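Local coordinates for protein nitrite transporter NirC (PDB 4FC4) that carries nitrite across the bacterial cytoplasmic membrane, in both uptake and export, as a pentameric channel of the formate/nitrite transporter family, at residues H83-T88 and V239-G244; H139-A144 and M202-L207; F154-L159 and S193-S198. All blocks are in the same frame, centred on the assembly; numbering follows the deposited sequence.

Contact 1: H83-T88 and V239-G244; sequences HTMFLT and VFMGLG
Two helix segments, 83-88 of helix 80-93 and 239-244 of helix 219-248, run nearly parallel, their axes 18° apart and 8.4 Å from each other at closest approach. The backbones come nearest where Met85 faces Gly242, with CA atoms 5.0 Å apart. With no side chain on Gly242, Thr88 CG2, anti to the backbone N, packs directly on Gly242 CA at 3.8 Å. The same methyl meets Leu243 CD1 at 3.7 Å, the two side chains crossing at about a right angle. Thr88 OG1 turns back into its own helix and donates to Thr84 O at 2.7 Å, nearly along the C=O axis. One turn earlier, Met85 has CG anti to the backbone N, and the extended first two torsions carry SD to 3.8 Å from Met241 CB; the bend at chi3 turns only CE. The two methionines cross obliquely. Segment 239-244 includes a wider pi-type turn, with Gly244 N bonded to Val239 O. Met241 also packs on Leu166 and Trp169 of helix 150-172 and on Tyr37 of the second subunit. With the threonine hydroxyl satisfied within its own helix, the methyl is left to face the partner, so the joint is held by apolar packing around a glycine.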
# COMPACT_ATOMS: atom_id res chain seq x y z
N HIS B 83 -3.93 -13.87 24.72
CA HIS B 83 -4.63 -14.61 25.74
C HIS B 83 -5.00 -13.76 26.93
O HIS B 83 -6.09 -13.95 27.53
CB HIS B 83 -3.87 -15.89 26.13
CG HIS B 83 -3.97 -17.01 25.12
ND1 HIS B 83 -3.70 -18.28 25.42
CD2 HIS B 83 -4.33 -17.00 23.75
CE1 HIS B 83 -3.89 -19.08 24.35
NE2 HIS B 83 -4.28 -18.30 23.31
N THR B 84 -4.13 -12.79 27.29
CA THR B 84 -4.46 -11.95 28.47
C THR B 84 -5.83 -11.25 28.31
O THR B 84 -6.63 -11.22 29.31
CB THR B 84 -3.39 -10.90 28.84
OG1 THR B 84 -3.32 -9.93 27.81
CG2 THR B 84 -2.04 -11.50 29.10
N MET B 85 -6.07 -10.69 27.10
CA MET B 85 -7.39 -10.11 26.72
C MET B 85 -8.51 -11.14 26.56
O MET B 85 -9.58 -10.96 27.16
CB MET B 85 -7.31 -9.26 25.46
CG MET B 85 -8.62 -8.58 25.03
SD MET B 85 -8.29 -7.58 23.53
CE MET B 85 -8.23 -8.83 22.24
N PHE B 86 -8.26 -12.21 25.80
CA PHE B 86 -9.33 -13.13 25.42
C PHE B 86 -9.93 -13.76 26.67
O PHE B 86 -11.18 -13.81 26.88
CB PHE B 86 -8.79 -14.25 24.47
CG PHE B 86 -8.52 -13.80 23.04
CD1 PHE B 86 -9.51 -13.19 22.25
CD2 PHE B 86 -7.25 -14.01 22.45
CE1 PHE B 86 -9.25 -12.80 20.92
CE2 PHE B 86 -6.98 -13.62 21.13
CZ PHE B 86 -7.97 -13.00 20.37
N LEU B 87 -9.01 -14.27 27.50
CA LEU B 87 -9.38 -14.97 28.70
C LEU B 87 -10.09 -14.07 29.69
O LEU B 87 -10.99 -14.51 30.38
CB LEU B 87 -8.17 -15.67 29.31
CG LEU B 87 -7.47 -16.66 28.37
CD1 LEU B 87 -6.37 -17.38 29.13
CD2 LEU B 87 -8.43 -17.70 27.82
N THR B 88 -9.74 -12.79 29.70
CA THR B 88 -10.36 -11.84 30.62
C THR B 88 -11.85 -11.72 30.25
O THR B 88 -12.74 -11.92 31.13
CB THR B 88 -9.65 -10.46 30.55
OG1 THR B 88 -8.39 -10.56 31.24
CG2 THR B 88 -10.51 -9.36 31.19
N VAL B 239 -6.85 -5.30 31.67
CA VAL B 239 -7.56 -4.13 32.22
C VAL B 239 -7.92 -3.11 31.15
O VAL B 239 -9.10 -2.80 30.97
CB VAL B 239 -6.80 -3.45 33.39
CG1 VAL B 239 -7.55 -2.21 33.86
CG2 VAL B 239 -6.62 -4.39 34.58
N PHE B 240 -6.92 -2.60 30.43
CA PHE B 240 -7.20 -1.53 29.46
C PHE B 240 -8.06 -2.07 28.33
O PHE B 240 -8.89 -1.33 27.83
CB PHE B 240 -5.96 -0.89 28.83
CG PHE B 240 -4.95 -0.39 29.81
CD1 PHE B 240 -5.26 -0.16 31.16
CD2 PHE B 240 -3.65 -0.09 29.35
CE1 PHE B 240 -4.29 0.32 32.04
CE2 PHE B 240 -2.69 0.39 30.24
CZ PHE B 240 -2.99 0.60 31.58
N MET B 241 -7.85 -3.32 27.93
CA MET B 241 -8.61 -3.86 26.81
C MET B 241 -9.76 -4.72 27.30
O MET B 241 -10.92 -4.39 27.05
CB MET B 241 -7.73 -4.55 25.75
CG MET B 241 -6.83 -3.60 24.97
SD MET B 241 -7.70 -2.51 23.84
CE MET B 241 -8.28 -3.72 22.63
N GLY B 242 -9.46 -5.79 28.02
CA GLY B 242 -10.52 -6.67 28.53
C GLY B 242 -11.55 -5.93 29.35
O GLY B 242 -12.77 -5.87 29.01
N LEU B 243 -11.08 -5.34 30.44
CA LEU B 243 -12.00 -4.70 31.35
C LEU B 243 -12.47 -3.38 30.77
O LEU B 243 -13.62 -3.04 30.90
CB LEU B 243 -11.37 -4.53 32.72
CG LEU B 243 -11.86 -5.43 33.84
CD1 LEU B 243 -12.04 -6.87 33.40
CD2 LEU B 243 -10.95 -5.32 35.07
N GLY B 244 -11.57 -2.67 30.08
CA GLY B 244 -11.95 -1.45 29.34
C GLY B 244 -13.19 -1.63 28.46
O GLY B 244 -14.19 -0.93 28.63

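Contact 2: H139-A144 and M202-L207; sequences HSVALA and MTLFAL
Leu204 and Phe205 leave their helix by different first torsions: CG of Leu204 stands anti to the backbone N (chi1 -179°), whereas CG of Phe205 is anti to the carbonyl carbon (chi1 -68°). Both thereby reach Ala142, in a crossed helix-helix packing of the formate/nitrite transporter fold. Helix 198-209, which follows the break after helix 177-192, here meets the short helix 137-147; the axes of segments 139-144 and 202-207 cross at -119°, 9.4 Å apart at closest approach. Ala142 is the centre of the contact; its CB bond points toward the other helix, and Leu204 and Phe205 both pack against it. Leu204 brings the CD2 branch up to the backbone, 4.0 Å from Ala142 CA, while its CG lies near the alanine methyl. CD2 also touches Val141 CG1 at 4.3 Å, a looser contact at the margin. Phe205 approaches from its rim, with CD1 against Ala142 CB at 4.1 Å. His139, a turn before Ala142, swings its ring toward the Leu207 carbonyl without bonding to it; its ND1 makes a weak hydrogen bond with Val133 O.

Around this joint, Phe46 of helix 24-51 packs on both Val141 and Leu204, and Phe205 continues onto Ile222, Asn225 and Leu226 of helix 219-248. The Phe205 carbonyl is hydrogen-bonded to Tyr217 OH. Between the two segments themselves the packing is mostly apolar, with one carbonyl set against an aromatic rim: Ala142 O lies in the plane of the Phe205 ring, at its edge, 3.6 Å from CE1.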
# COMPACT_ATOMS: atom_id res chain seq x y z
N HIS B 139 22.96 -7.71 20.32
CA HIS B 139 23.62 -7.64 21.67
C HIS B 139 23.44 -6.36 22.42
O HIS B 139 23.17 -6.41 23.63
CB HIS B 139 25.08 -8.04 21.60
CG HIS B 139 25.28 -9.37 20.96
ND1 HIS B 139 26.13 -9.57 19.94
CD2 HIS B 139 24.60 -10.57 21.16
CE1 HIS B 139 26.04 -10.86 19.54
NE2 HIS B 139 25.10 -11.47 20.29
N SER B 140 23.52 -5.21 21.75
CA SER B 140 23.40 -3.97 22.49
C SER B 140 21.93 -3.73 22.90
O SER B 140 21.65 -3.26 24.01
CB SER B 140 24.03 -2.82 21.74
OG SER B 140 23.44 -2.68 20.48
N VAL B 141 20.98 -4.11 22.06
CA VAL B 141 19.57 -3.91 22.44
C VAL B 141 19.11 -4.89 23.54
O VAL B 141 18.44 -4.48 24.48
CB VAL B 141 18.63 -3.89 21.19
CG1 VAL B 141 17.15 -3.72 21.57
CG2 VAL B 141 19.05 -2.76 20.31
N ALA B 142 19.54 -6.16 23.47
CA ALA B 142 19.17 -7.18 24.49
C ALA B 142 19.68 -6.76 25.84
O ALA B 142 18.93 -6.78 26.83
CB ALA B 142 19.71 -8.55 24.13
N LEU B 143 20.95 -6.34 25.87
CA LEU B 143 21.59 -5.93 27.14
C LEU B 143 20.85 -4.70 27.72
O LEU B 143 20.48 -4.72 28.88
CB LEU B 143 23.10 -5.69 26.96
CG LEU B 143 23.87 -5.00 28.11
CD1 LEU B 143 24.00 -5.90 29.33
CD2 LEU B 143 25.26 -4.48 27.66
N ALA B 144 20.56 -3.70 26.88
CA ALA B 144 19.83 -2.51 27.36
C ALA B 144 18.46 -2.93 27.93
O ALA B 144 18.00 -2.39 28.96
CB ALA B 144 19.74 -1.39 26.30
N MET B 202 11.63 -12.73 24.14
CA MET B 202 12.10 -14.11 24.25
C MET B 202 13.01 -14.49 23.08
O MET B 202 14.07 -15.07 23.32
CB MET B 202 10.94 -15.12 24.31
CG MET B 202 10.02 -15.00 25.51
SD MET B 202 8.51 -15.99 25.34
CE MET B 202 7.72 -15.60 26.89
N THR B 203 12.61 -14.18 21.84
CA THR B 203 13.46 -14.50 20.70
C THR B 203 14.74 -13.63 20.75
O THR B 203 15.86 -14.10 20.54
CB THR B 203 12.73 -14.35 19.32
OG1 THR B 203 11.74 -15.38 19.16
CG2 THR B 203 13.73 -14.53 18.19
N LEU B 204 14.59 -12.35 21.05
CA LEU B 204 15.75 -11.48 21.04
C LEU B 204 16.74 -12.01 22.07
O LEU B 204 17.95 -12.11 21.79
CB LEU B 204 15.37 -10.05 21.38
CG LEU B 204 16.60 -9.16 21.35
CD1 LEU B 204 17.20 -9.04 19.95
CD2 LEU B 204 16.16 -7.85 21.95
N PHE B 205 16.22 -12.35 23.25
CA PHE B 205 17.08 -12.80 24.31
C PHE B 205 17.81 -14.07 23.95
O PHE B 205 18.96 -14.24 24.35
CB PHE B 205 16.36 -12.91 25.64
CG PHE B 205 15.94 -11.57 26.22
CD1 PHE B 205 16.76 -10.48 26.13
CD2 PHE B 205 14.71 -11.40 26.84
CE1 PHE B 205 16.37 -9.24 26.65
CE2 PHE B 205 14.31 -10.18 27.37
CZ PHE B 205 15.15 -9.09 27.27
N ALA B 206 17.18 -14.92 23.13
CA ALA B 206 17.75 -16.24 22.84
C ALA B 206 18.85 -16.04 21.78
O ALA B 206 19.98 -16.60 21.89
CB ALA B 206 16.65 -17.24 22.44
N LEU B 207 18.55 -15.21 20.80
CA LEU B 207 19.50 -14.81 19.78
C LEU B 207 20.78 -14.19 20.36
O LEU B 207 21.89 -14.57 19.98
CB LEU B 207 18.84 -13.77 18.87
CG LEU B 207 17.79 -14.27 17.88
CD1 LEU B 207 17.23 -13.06 17.17
CD2 LEU B 207 18.36 -15.32 16.91

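Contact 3: F154-L159 and S193-S198; sequences FFKGAL and SGYEHS
This is a helix-to-loop contact inside the membrane domain: segment 154-159 of helix 150-172 packs against segment 193-198, the link between helices 177-192 and 198-209. Helix 177-192 ends in a Schellman motif at Gly194, whose phi is positive, and Tyr195 to His197 then run extended past the other helix. Glu196 N donates a weak but straight hydrogen bond to Lys156 O, 3.2 Å away with an angle of 173° at the hydrogen. Beside it, Gly157 CA approaches Glu196 O at 3.4 Å in a CA-H...O contact, and that carbonyl is also bonded by Asn233 ND2. Leu159 sets CB squarely over the centre of the Tyr195 ring, a CH-pi contact 3.6 Å from the centroid and 4° off the normal, while its CD1 branch reaches Tyr195 CE1 at 3.4 Å. Ser193 CB covers the opposite face toward the rim. The bent Lys156 chain crosses Tyr195 at about a right angle, and its CE comes 3.0 Å from Gly194 O. Glu196 lays CG against Lys156 CB at 3.9 Å, but OE2 forms a salt bridge with Lys145 and OE1 a hydrogen bond with Asn225 ND2. His197, at the N-cap of helix 198-209, caps Ala200 N through ND1. Such a transmembrane helix broken by an extended link is a hallmark of the formate/nitrite transporter fold, which resembles that of aquaporins.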
# COMPACT_ATOMS: atom_id res chain seq x y z
N PHE B 154 7.88 -2.36 33.13
CA PHE B 154 6.45 -2.63 33.32
C PHE B 154 5.57 -1.75 32.41
O PHE B 154 4.74 -2.24 31.65
CB PHE B 154 6.11 -2.37 34.76
CG PHE B 154 4.69 -2.62 35.11
CD1 PHE B 154 4.29 -3.91 35.52
CD2 PHE B 154 3.76 -1.57 35.09
CE1 PHE B 154 2.96 -4.16 35.85
CE2 PHE B 154 2.44 -1.81 35.44
CZ PHE B 154 2.04 -3.11 35.82
N PHE B 155 5.78 -0.44 32.48
CA PHE B 155 4.93 0.50 31.81
C PHE B 155 5.13 0.46 30.28
O PHE B 155 4.17 0.66 29.50
CB PHE B 155 5.13 1.84 32.47
CG PHE B 155 4.41 1.94 33.75
CD1 PHE B 155 3.01 1.86 33.76
CD2 PHE B 155 5.09 2.02 34.96
CE1 PHE B 155 2.31 1.92 34.98
CE2 PHE B 155 4.40 2.12 36.16
CZ PHE B 155 3.00 2.06 36.18
N LYS B 156 6.34 0.13 29.86
CA LYS B 156 6.55 -0.11 28.47
C LYS B 156 5.87 -1.36 27.98
O LYS B 156 5.36 -1.41 26.82
CB LYS B 156 8.03 -0.14 28.16
CG LYS B 156 8.48 1.19 27.65
CD LYS B 156 9.85 1.43 28.17
CE LYS B 156 10.86 1.12 27.11
NZ LYS B 156 11.88 2.19 27.21
N GLY B 157 5.88 -2.38 28.83
CA GLY B 157 5.15 -3.59 28.53
C GLY B 157 3.64 -3.35 28.54
O GLY B 157 2.88 -3.90 27.72
N ALA B 158 3.18 -2.49 29.44
CA ALA B 158 1.76 -2.15 29.44
C ALA B 158 1.44 -1.40 28.14
O ALA B 158 0.49 -1.77 27.45
CB ALA B 158 1.36 -1.35 30.69
N LEU B 159 2.27 -0.44 27.75
CA LEU B 159 1.98 0.32 26.53
C LEU B 159 2.03 -0.56 25.23
O LEU B 159 1.23 -0.43 24.31
CB LEU B 159 2.91 1.50 26.44
CG LEU B 159 2.57 2.72 27.30
CD1 LEU B 159 3.83 3.55 27.46
CD2 LEU B 159 1.43 3.58 26.76
N SER B 193 7.92 3.25 19.04
CA SER B 193 7.82 4.11 20.22
C SER B 193 8.77 3.65 21.33
O SER B 193 8.87 4.33 22.33
CB SER B 193 6.38 4.13 20.76
OG SER B 193 5.43 4.60 19.80
N GLY B 194 9.43 2.50 21.21
CA GLY B 194 10.22 1.93 22.34
C GLY B 194 9.49 0.92 23.23
O GLY B 194 10.02 0.55 24.27
N TYR B 195 8.28 0.43 22.90
CA TYR B 195 7.58 -0.40 23.91
C TYR B 195 8.06 -1.91 23.96
O TYR B 195 8.73 -2.38 23.08
CB TYR B 195 6.06 -0.29 23.78
CG TYR B 195 5.52 1.11 23.74
CD1 TYR B 195 6.07 2.14 24.52
CD2 TYR B 195 4.43 1.42 22.90
CE1 TYR B 195 5.54 3.43 24.48
CE2 TYR B 195 3.91 2.70 22.84
CZ TYR B 195 4.45 3.70 23.64
OH TYR B 195 3.91 4.95 23.55
N GLU B 196 7.71 -2.64 25.01
CA GLU B 196 8.32 -3.97 25.27
C GLU B 196 7.31 -5.10 25.06
O GLU B 196 6.24 -5.11 25.71
CB GLU B 196 8.83 -4.06 26.74
CG GLU B 196 10.09 -3.24 27.10
CD GLU B 196 11.37 -3.72 26.43
OE1 GLU B 196 12.00 -4.76 26.80
OE2 GLU B 196 11.74 -3.05 25.47
N HIS B 197 7.62 -6.06 24.18
CA HIS B 197 6.73 -7.21 23.96
C HIS B 197 7.37 -8.42 24.58
O HIS B 197 8.49 -8.76 24.22
CB HIS B 197 6.42 -7.41 22.44
CG HIS B 197 5.34 -8.43 22.17
ND1 HIS B 197 5.60 -9.59 21.58
CD2 HIS B 197 3.97 -8.44 22.52
CE1 HIS B 197 4.44 -10.34 21.53
NE2 HIS B 197 3.44 -9.62 22.09
N SER B 198 6.73 -9.02 25.58
CA SER B 198 7.31 -10.18 26.35
C SER B 198 7.76 -11.36 25.44
O SER B 198 8.93 -11.75 25.44
CB SER B 198 6.33 -10.66 27.42
OG SER B 198 5.15 -11.24 26.82

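Contact 3 lies between the other two, its centre about 16 Å from that of contact 1 and about 15 Å from that of contact 2. Contacts 1 and 2 sit on opposite sides of the chain's centre, about 28 Å apart between centres. Helix 198-209 ties contact 3 to contact 2, since residues 193-198 lead into it and residues 202-207 lie on it; Lys145, next after Ala144, gives a second link between these two sites. Helix 150-172 extends from contact 3 to side chains that pack on Met241 of contact 1. Thr81, two residues before His83, is hydrogen-bonded through OG1 to His197 NE2. Contacts 1 and 3 also touch the second subunit, whereas contact 2 meets no other chain.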